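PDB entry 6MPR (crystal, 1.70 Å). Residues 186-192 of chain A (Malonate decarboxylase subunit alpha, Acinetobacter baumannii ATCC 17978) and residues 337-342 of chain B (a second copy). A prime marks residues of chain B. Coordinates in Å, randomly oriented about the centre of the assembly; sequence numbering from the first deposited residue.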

# COMPACT_ATOMS: atom_id res chain seq x y z
N GLU A 186 -15.38 0.03 -2.57
CA GLU A 186 -15.55 0.43 -1.17
C GLU A 186 -15.61 1.94 -0.98
O GLU A 186 -16.50 2.41 -0.26
CB GLU A 186 -14.46 -0.19 -0.29
CG GLU A 186 -14.53 0.33 1.14
CD GLU A 186 -13.67 -0.44 2.12
OE1 GLU A 186 -13.22 -1.57 1.77
OE2 GLU A 186 -13.46 0.08 3.25
N PRO A 187 -14.73 2.76 -1.58
CA PRO A 187 -14.82 4.22 -1.35
C PRO A 187 -16.17 4.81 -1.71
O PRO A 187 -16.67 5.70 -1.01
CB PRO A 187 -13.70 4.78 -2.23
CG PRO A 187 -12.66 3.69 -2.20
CD PRO A 187 -13.50 2.41 -2.31
N ALA A 188 -16.80 4.33 -2.79
CA ALA A 188 -18.12 4.82 -3.20
C ALA A 188 -19.22 4.25 -2.32
O ALA A 188 -20.18 4.96 -1.98
CB ALA A 188 -18.39 4.43 -4.65
N ALA A 189 -19.11 2.98 -1.96
CA ALA A 189 -20.15 2.33 -1.18
C ALA A 189 -20.31 3.00 0.17
O ALA A 189 -21.40 2.96 0.76
CB ALA A 189 -19.83 0.84 -1.03
N PHE A 190 -19.25 3.63 0.69
CA PHE A 190 -19.32 4.24 2.01
C PHE A 190 -19.24 5.77 1.95
O PHE A 190 -18.89 6.41 2.95
CB PHE A 190 -18.23 3.63 2.89
CG PHE A 190 -18.50 2.18 3.19
CD1 PHE A 190 -18.05 1.18 2.34
CD2 PHE A 190 -19.28 1.83 4.27
CE1 PHE A 190 -18.34 -0.15 2.59
CE2 PHE A 190 -19.59 0.50 4.52
CZ PHE A 190 -19.12 -0.49 3.68
N SER A 191 -19.59 6.36 0.82
CA SER A 191 -19.69 7.82 0.75
C SER A 191 -20.94 8.24 -0.01
O SER A 191 -20.98 9.37 -0.52
CB SER A 191 -18.45 8.42 0.08
OG SER A 191 -18.24 7.84 -1.20
N ASP A 192 -21.94 7.36 -0.11
CA ASP A 192 -23.14 7.62 -0.90
C ASP A 192 -22.81 7.91 -2.36
O ASP A 192 -23.45 8.73 -3.01
CB ASP A 192 -23.97 8.74 -0.27
CG ASP A 192 -24.72 8.25 0.96
OD1 ASP A 192 -25.71 7.51 0.80
OD2 ASP A 192 -24.27 8.56 2.08
N VAL B 337 -19.00 14.11 5.79
CA VAL B 337 -17.56 14.20 6.06
C VAL B 337 -16.92 12.83 6.14
O VAL B 337 -15.85 12.60 5.57
CB VAL B 337 -17.30 14.99 7.37
CG1 VAL B 337 -15.79 14.97 7.72
CG2 VAL B 337 -17.80 16.41 7.23
N PHE B 338 -17.54 11.90 6.85
CA PHE B 338 -16.96 10.59 7.13
C PHE B 338 -17.47 9.56 6.12
O PHE B 338 -18.39 9.81 5.34
CB PHE B 338 -17.31 10.14 8.55
CG PHE B 338 -16.68 10.98 9.62
CD1 PHE B 338 -15.39 10.73 10.06
CD2 PHE B 338 -17.40 12.02 10.21
CE1 PHE B 338 -14.81 11.51 11.06
CE2 PHE B 338 -16.83 12.80 11.21
CZ PHE B 338 -15.54 12.54 11.65
N PHE B 339 -16.83 8.40 6.13
CA PHE B 339 -17.23 7.26 5.31
C PHE B 339 -18.14 6.35 6.14
O PHE B 339 -17.68 5.72 7.09
CB PHE B 339 -15.99 6.51 4.82
CG PHE B 339 -15.22 7.26 3.76
CD1 PHE B 339 -14.38 8.30 4.10
CD2 PHE B 339 -15.39 6.94 2.41
CE1 PHE B 339 -13.67 9.01 3.10
CE2 PHE B 339 -14.70 7.64 1.41
CZ PHE B 339 -13.85 8.67 1.77
N THR B 340 -19.41 6.27 5.76
CA THR B 340 -20.43 5.55 6.51
C THR B 340 -21.23 4.66 5.57
O THR B 340 -21.44 5.00 4.40
CB THR B 340 -21.39 6.50 7.25
OG1 THR B 340 -22.07 7.33 6.30
CG2 THR B 340 -20.64 7.38 8.25
N GLY B 341 -21.69 3.52 6.10
CA GLY B 341 -22.44 2.59 5.29
C GLY B 341 -23.86 3.03 5.08
O GLY B 341 -24.33 4.01 5.66
N ARG B 342 -24.57 2.31 4.21
CA ARG B 342 -25.99 2.61 4.05
C ARG B 342 -26.76 2.36 5.34
O ARG B 342 -27.79 2.98 5.57
CB ARG B 342 -26.58 1.81 2.88
CG ARG B 342 -26.78 0.35 3.12
CD ARG B 342 -27.62 -0.24 1.98
NE ARG B 342 -27.04 0.11 0.68
CZ ARG B 342 -27.31 -0.51 -0.46
NH1 ARG B 342 -26.72 -0.13 -1.58
NH2 ARG B 342 -28.16 -1.53 -0.48
O HOH W 1 -22.70 4.87 1.91
O HOH W 2 -22.86 0.72 2.18

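Phe190 is the centre of this contact. It is the first residue after the helix to leave helical phi/psi, and it has the largest area covered by the other stretch. Its backbone and its ring both take part.

The carbonyl of Phe190 points at the extended backbone of chain B. Thr340′ N donates a hydrogen bond to Phe190 O at 2.9 Å, but the angle at the hydrogen is 126° and the bond is weak. The same oxygen also receives a CA-H...O contact from Phe339′ CA, 3.0 Å from Phe190 O. A second such contact runs the other way, with Phe190 CA 3.3 Å from Thr340′ O.

The Phe190 side chain, with chi1 in m, carries its ring along the chain B backbone. Phe190 CD2 lies 3.4 Å from Gly341′ CA, and Thr340′ C sits at the ring edge. Glycine suits this place because there is little room: an ideal CB on Gly341′ would lie 3.2 Å from Phe190 CE2.

Phe339′ covers the next largest area. Its chi1 is also m, and its CB is 4.1 Å from Phe190 CB, an apolar contact. Its ring reaches the last turn of the helix and the residues after it: Phe339′ CE2 is 3.7 Å from Pro187 O and 4.1 Å from Ser191 CB. Pro187 O lies at the ring edge and accepts a hydrogen bond from Ser191 OG at 2.7 Å, so the serine hydroxyl is satisfied within its own chain.

Thr340′ contributes mainly through its backbone, since its CA-to-CB bond points away from the chain A stretch. Water extends the polar contact. Water 1 donates to Ala189 O (2.6 Å from the water O) and to Thr340′ O (2.8 Å from the water O), and accepts from Asp192 N. Water 2 donates to Ala189 O and accepts from Arg342′ N. Together the two stretches bury 298 Å², both sides summed, and Phe190 and Phe339′ are both buried.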